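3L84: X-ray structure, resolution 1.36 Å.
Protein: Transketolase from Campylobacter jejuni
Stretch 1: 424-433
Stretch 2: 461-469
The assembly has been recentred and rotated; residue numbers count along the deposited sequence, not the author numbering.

Stretch 1 (424-433) AARIAALMKI
Stretch 2, residues 461-469: TFRAMPNFL

The end of a helix leaves backbone carbonyls without their usual i+4 partners, and a side chain from a neighbouring segment can add a second donor to a carbonyl that the closing turn already uses. This pair of stretches in Campylobacter jejuni transketolase is a compact example. Residues 424-431 form the last turns of a helix that begins earlier in the chain; Lys432, with phi/psi of 59/41, breaks it, and Ile433 continues in an extended conformation (-86/158). The second stretch is the end of another helix, 461-464, which gives way at Met465 (-64/123) to Pro466 (-61/161), Asn467 (57/39) and Phe468 (-138/141). The register is set by two pairs of CA atoms, Arg426 to Met465 at 7.3 Å and Ala429 to Asn467 at 5.0 Å, and the contact buries 353 Å² in all.

Asn467 and Ala429 cover the most surface. Asn467 directs its CB toward the first helix, and with chi1 at -67° (m) and chi2 at -15° its amide reaches the helix end: Asn467 ND2 donates to Ala429 O at 3.0 Å, with an N-H...O angle of 153°. That carbonyl also accepts from Lys432 N, the distance from Lys432 N to Ala429 O being 3.1 Å, so the side chain joins the closing turn of the helix. Asparagine suits the place because it tolerates positive phi and carries a donor on a short stem. Lys432 CG lies 3.5 Å from Asn467 ND2, its aliphatic stem covering part of the amide while the residue itself remains exposed.

Ala429 shows why a small residue serves at such a close approach. Ala429 CB points toward the second stretch and lies 3.3 Å from Pro466 O, 3.7 Å from Phe468 CD1 and 4.0 Å from Asn467 CB. The methyl sits near the plane of the Phe468 ring, at its edge. One turn earlier, Ala425 also turns its CB toward the partner; Ala425 CB lies 4.2 Å from Phe468 CZ and 4.3 Å from Phe462 CZ, while Ala425 O approaches the edge of the Phe468 ring, 3.5 Å from Phe468 CE1. Both phenylalanines leave their backbones sideways, yet their ring ends come nearer, Phe462 with chi1 -85° and Phe468 with chi1 -119°.

Met465, a selenomethionine, completes the apolar packing. It is extended through chi1 180° and chi2 172°, then bent at chi3 33°. Met465 SE lies 3.6 Å from Arg426 CA and 4.2 Å from Ala429 CB, and Met465 CE 4.4 Å from Ala425 CB. Its long, unbranched chain spans the wider backbone gap here, whereas alanine and asparagine meet where the backbones are closer.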

ATOM      1  N   ALA A 424      -5.882  -0.079  -4.292  1.00  6.67           N
ATOM      2  CA  ALA A 424      -6.613   0.313  -5.485  1.00  5.94           C
ATOM      3  C   ALA A 424      -6.720  -0.835  -6.472  1.00  6.06           C
ATOM      4  O   ALA A 424      -7.743  -0.992  -7.127  1.00  6.51           O
ATOM      5  CB  ALA A 424      -5.934   1.542  -6.151  1.00  7.38           C
ATOM      6  N   ALA A 425      -5.682  -1.672  -6.592  1.00  6.25           N
ATOM      7  CA  ALA A 425      -5.813  -2.883  -7.388  1.00  6.06           C
ATOM      8  C   ALA A 425      -6.965  -3.743  -6.886  1.00  5.68           C
ATOM      9  O   ALA A 425      -7.697  -4.353  -7.661  1.00  6.25           O
ATOM     10  CB  ALA A 425      -4.492  -3.674  -7.424  1.00  6.51           C
ATOM     11  N   ARG A 426      -7.134  -3.800  -5.570  1.00  5.75           N
ATOM     12  CA  ARG A 426      -8.198  -4.576  -5.001  1.00  5.42           C
ATOM     13  C   ARG A 426      -9.557  -4.042  -5.418  1.00  5.34           C
ATOM     14  O   ARG A 426     -10.470  -4.847  -5.645  1.00  5.75           O
ATOM     15  CB  ARG A 426      -8.073  -4.576  -3.483  1.00  5.65           C
ATOM     16  CG  ARG A 426      -8.819  -5.704  -2.835  1.00  5.87           C
ATOM     17  CD  ARG A 426      -8.688  -5.691  -1.284  1.00  4.60           C
ATOM     18  NE  ARG A 426      -9.079  -6.978  -0.723  1.00  5.58           N
ATOM     19  CZ  ARG A 426     -10.229  -7.243  -0.121  1.00  5.60           C
ATOM     20  NH1 ARG A 426     -11.142  -6.314   0.044  1.00  6.27           N
ATOM     21  NH2 ARG A 426     -10.435  -8.467   0.337  1.00  6.10           N
ATOM     22  N   ILE A 427      -9.730  -2.730  -5.511  1.00  5.84           N
ATOM     23  CA  ILE A 427     -10.984  -2.170  -6.006  1.00  6.01           C
ATOM     24  C   ILE A 427     -11.210  -2.567  -7.468  1.00  5.71           C
ATOM     25  O   ILE A 427     -12.352  -2.872  -7.866  1.00  5.80           O
ATOM     26  CB  ILE A 427     -11.025  -0.648  -5.826  1.00  6.81           C
ATOM     27  CG1 ILE A 427     -10.995  -0.257  -4.351  1.00 10.56           C
ATOM     28  CG2 ILE A 427     -12.258  -0.050  -6.518  1.00 10.41           C
ATOM     29  CD1 ILE A 427     -12.374  -0.440  -3.655  1.00 14.02           C
ATOM     30  N   ALA A 428     -10.179  -2.569  -8.288  1.00  5.76           N
ATOM     31  CA  ALA A 428     -10.316  -3.063  -9.663  1.00  5.28           C
ATOM     32  C   ALA A 428     -10.865  -4.478  -9.678  1.00  5.62           C
ATOM     33  O   ALA A 428     -11.746  -4.830 -10.484  1.00  5.95           O
ATOM     34  CB  ALA A 428      -8.980  -2.974 -10.392  1.00  6.07           C
ATOM     35  N   ALA A 429     -10.310  -5.336  -8.827  1.00  5.05           N
ATOM     36  CA  ALA A 429     -10.736  -6.715  -8.715  1.00  5.13           C
ATOM     37  C   ALA A 429     -12.167  -6.827  -8.225  1.00  5.58           C
ATOM     38  O   ALA A 429     -12.972  -7.589  -8.786  1.00  5.59           O
ATOM     39  CB  ALA A 429      -9.767  -7.476  -7.821  1.00  5.87           C
ATOM     40  N   LEU A 430     -12.522  -6.087  -7.185  1.00  6.04           N
ATOM     41  CA  LEU A 430     -13.883  -6.085  -6.649  1.00  6.55           C
ATOM     42  C   LEU A 430     -14.891  -5.739  -7.719  1.00  6.53           C
ATOM     43  O   LEU A 430     -15.977  -6.331  -7.773  1.00  8.53           O
ATOM     44  CB  LEU A 430     -13.970  -5.089  -5.474  1.00  6.62           C
ATOM     45  CG  LEU A 430     -13.435  -5.663  -4.142  1.00  7.82           C
ATOM     46  CD1 LEU A 430     -12.936  -4.529  -3.203  1.00  8.50           C
ATOM     47  CD2 LEU A 430     -14.480  -6.544  -3.446  1.00  8.50           C
HETATM   48  N   MSE A 431     -14.568  -4.751  -8.564  1.00  6.17           N
HETATM   49  CA  MSE A 431     -15.492  -4.290  -9.609  1.00  6.08           C
HETATM   50  C   MSE A 431     -15.422  -5.117 -10.900  1.00  6.26           C
HETATM   51  O   MSE A 431     -16.293  -4.999 -11.745  1.00  7.95           O
HETATM   52  CB  MSE A 431     -15.149  -2.860 -10.008  1.00  6.45           C
HETATM   53  CG  MSE A 431     -15.400  -1.835  -8.931  1.00  6.25           C
HETATM   54 SE   MSE A 431     -15.383  -0.012  -9.611  0.70 10.55          SE
HETATM   55  CE  MSE A 431     -13.488   0.214  -9.988  1.00 10.53           C
ATOM     56  N   LYS A 432     -14.396  -5.944 -11.047  1.00  6.01           N
ATOM     57  CA  LYS A 432     -14.175  -6.731 -12.279  1.00  6.32           C
ATOM     58  C   LYS A 432     -14.024  -5.844 -13.505  1.00  6.85           C
ATOM     59  O   LYS A 432     -14.546  -6.152 -14.574  1.00 10.36           O
ATOM     60  CB  LYS A 432     -15.230  -7.842 -12.470  1.00  6.29           C
ATOM     61  CG  LYS A 432     -15.372  -8.759 -11.290  1.00  8.74           C
ATOM     62  CD  LYS A 432     -16.475  -9.797 -11.534  1.00 11.05           C
ATOM     63  CE  LYS A 432     -16.113 -10.850 -12.450  1.00 15.11           C
ATOM     64  NZ  LYS A 432     -17.193 -11.949 -12.420  1.00 18.76           N
ATOM     65  N   ILE A 433     -13.293  -4.740 -13.345  1.00  6.26           N
ATOM     66  CA  ILE A 433     -13.027  -3.837 -14.452  1.00  6.47           C
ATOM     67  C   ILE A 433     -11.839  -4.242 -15.272  1.00  6.15           C
ATOM     68  O   ILE A 433     -10.948  -4.997 -14.827  1.00  7.14           O
ATOM     69  CB  ILE A 433     -12.836  -2.382 -14.010  1.00  6.51           C
ATOM     70  CG1 ILE A 433     -11.798  -2.244 -12.909  1.00  7.43           C
ATOM     71  CG2 ILE A 433     -14.160  -1.783 -13.544  1.00  9.46           C
ATOM     72  CD1 ILE A 433     -11.179  -0.842 -12.724  1.00  8.46           C
ATOM     73  N   THR A 461       0.687 -12.477  -3.080  1.00  6.41           N
ATOM     74  CA  THR A 461      -0.366 -11.490  -2.888  1.00  5.98           C
ATOM     75  C   THR A 461      -1.310 -11.425  -4.069  1.00  6.22           C
ATOM     76  O   THR A 461      -2.527 -11.516  -3.885  1.00  7.64           O
ATOM     77  CB  THR A 461       0.200 -10.111  -2.649  1.00  7.23           C
ATOM     78  OG1 THR A 461       0.985 -10.131  -1.447  1.00  7.77           O
ATOM     79  CG2 THR A 461      -0.869  -9.028  -2.560  1.00  7.84           C
ATOM     80  N   PHE A 462      -0.768 -11.271  -5.273  1.00  6.34           N
ATOM     81  CA  PHE A 462      -1.617 -11.138  -6.439  1.00  7.05           C
ATOM     82  C   PHE A 462      -2.355 -12.429  -6.778  1.00  6.74           C
ATOM     83  O   PHE A 462      -3.519 -12.371  -7.183  1.00  8.10           O
ATOM     84  CB  PHE A 462      -0.848 -10.523  -7.625  1.00  7.99           C
ATOM     85  CG  PHE A 462      -0.847  -9.059  -7.563  1.00  9.67           C
ATOM     86  CD1 PHE A 462      -0.031  -8.382  -6.719  1.00 10.86           C
ATOM     87  CD2 PHE A 462      -1.735  -8.357  -8.380  1.00 12.92           C
ATOM     88  CE1 PHE A 462      -0.148  -6.945  -6.614  1.00 14.08           C
ATOM     89  CE2 PHE A 462      -1.812  -6.995  -8.312  1.00 14.59           C
ATOM     90  CZ  PHE A 462      -1.069  -6.304  -7.410  1.00 13.47           C
ATOM     91  N   ARG A 463      -1.742 -13.577  -6.573  1.00  5.90           N
ATOM     92  CA  ARG A 463      -2.438 -14.829  -6.783  1.00  5.74           C
ATOM     93  C   ARG A 463      -3.531 -15.019  -5.766  1.00  7.27           C
ATOM     94  O   ARG A 463      -4.620 -15.508  -6.135  1.00  9.56           O
ATOM     95  CB  ARG A 463      -1.476 -15.996  -6.754  1.00  6.70           C
ATOM     96  CG  ARG A 463      -0.562 -16.006  -7.963  1.00  6.42           C
ATOM     97  CD  ARG A 463       0.475 -17.078  -7.822  1.00  7.22           C
ATOM     98  NE  ARG A 463       1.281 -17.217  -9.036  1.00  7.21           N
ATOM     99  CZ  ARG A 463       2.425 -17.859  -9.079  1.00  8.70           C
ATOM    100  NH1 ARG A 463       2.981 -18.314  -7.967  1.00 10.76           N
ATOM    101  NH2 ARG A 463       3.073 -17.948 -10.246  1.00 10.87           N
ATOM    102  N   ALA A 464      -3.351 -14.597  -4.517  1.00  6.26           N
ATOM    103  CA  ALA A 464      -4.364 -14.773  -3.488  1.00  6.40           C
ATOM    104  C   ALA A 464      -5.540 -13.816  -3.659  1.00  6.72           C
ATOM    105  O   ALA A 464      -6.646 -14.118  -3.212  1.00  6.89           O
ATOM    106  CB  ALA A 464      -3.767 -14.582  -2.111  1.00  7.43           C
HETATM  107  N   MSE A 465      -5.334 -12.633  -4.227  1.00  6.41           N
HETATM  108  CA  MSE A 465      -6.399 -11.680  -4.459  1.00  5.90           C
HETATM  109  C   MSE A 465      -7.421 -12.237  -5.457  1.00  6.11           C
HETATM  110  O   MSE A 465      -7.073 -12.557  -6.606  1.00  6.88           O
HETATM  111  CB  MSE A 465      -5.810 -10.373  -4.980  1.00  7.17           C
HETATM  112  CG  MSE A 465      -6.889  -9.313  -5.257  1.00  8.09           C
HETATM  113 SE   MSE A 465      -6.208  -7.541  -5.682  0.70 10.72          SE
HETATM  114  CE  MSE A 465      -4.543  -7.985  -6.624  1.00 11.56           C
ATOM    115  N   PRO A 466      -8.689 -12.311  -5.060  1.00  6.33           N
ATOM    116  CA  PRO A 466      -9.697 -12.751  -6.020  1.00  6.87           C
ATOM    117  C   PRO A 466      -9.833 -11.858  -7.240  1.00  6.38           C
ATOM    118  O   PRO A 466      -9.495 -10.670  -7.190  1.00  6.04           O
ATOM    119  CB  PRO A 466     -10.990 -12.752  -5.181  1.00  7.81           C
ATOM    120  CG  PRO A 466     -10.515 -12.945  -3.778  1.00  8.36           C
ATOM    121  CD  PRO A 466      -9.251 -12.156  -3.707  1.00  5.91           C
ATOM    122  N   ASN A 467     -10.434 -12.407  -8.296  1.00  7.55           N
ATOM    123  CA  ASN A 467     -10.798 -11.646  -9.488  1.00  7.22           C
ATOM    124  C   ASN A 467      -9.610 -10.931 -10.147  1.00  7.66           C
ATOM    125  O   ASN A 467      -9.741  -9.817 -10.609  1.00  7.80           O
ATOM    126  CB  ASN A 467     -11.904 -10.600  -9.217  1.00  7.41           C
ATOM    127  CG  ASN A 467     -13.224 -11.185  -8.867  1.00  9.46           C
ATOM    128  OD1 ASN A 467     -13.468 -12.393  -9.072  1.00 11.72           O
ATOM    129  ND2 ASN A 467     -14.133 -10.336  -8.413  1.00  9.43           N
ATOM    130  N   PHE A 468      -8.474 -11.597 -10.171  1.00  7.65           N
ATOM    131  CA  PHE A 468      -7.268 -11.138 -10.840  1.00  8.62           C
ATOM    132  C   PHE A 468      -6.654 -12.296 -11.537  1.00 10.58           C
ATOM    133  O   PHE A 468      -6.610 -13.445 -10.989  1.00 12.76           O
ATOM    134  CB  PHE A 468      -6.207 -10.613  -9.862  1.00 11.31           C
ATOM    135  CG  PHE A 468      -5.839  -9.175 -10.062  1.00  9.38           C
ATOM    136  CD1 PHE A 468      -6.501  -8.226  -9.367  1.00 15.48           C
ATOM    137  CD2 PHE A 468      -4.924  -8.777 -11.028  1.00 15.51           C
ATOM    138  CE1 PHE A 468      -6.238  -6.957  -9.520  1.00 15.39           C
ATOM    139  CE2 PHE A 468      -4.637  -7.409 -11.161  1.00 13.64           C
ATOM    140  CZ  PHE A 468      -5.315  -6.523 -10.439  1.00 11.19           C
ATOM    141  N   LEU A 469      -6.141 -12.057 -12.720  1.00  8.39           N
ATOM    142  CA  LEU A 469      -5.223 -12.998 -13.360  1.00  8.43           C
ATOM    143  C   LEU A 469      -3.802 -12.480 -13.196  1.00  7.47           C
ATOM    144  O   LEU A 469      -3.571 -11.302 -13.429  1.00  9.32           O
ATOM    145  CB  LEU A 469      -5.548 -13.141 -14.835  1.00  8.70           C
ATOM    146  CG  LEU A 469      -6.938 -13.678 -15.139  1.00  8.79           C
ATOM    147  CD1 LEU A 469      -7.152 -13.759 -16.653  1.00 11.80           C
ATOM    148  CD2 LEU A 469      -7.169 -15.060 -14.496  1.00 11.35           C
TER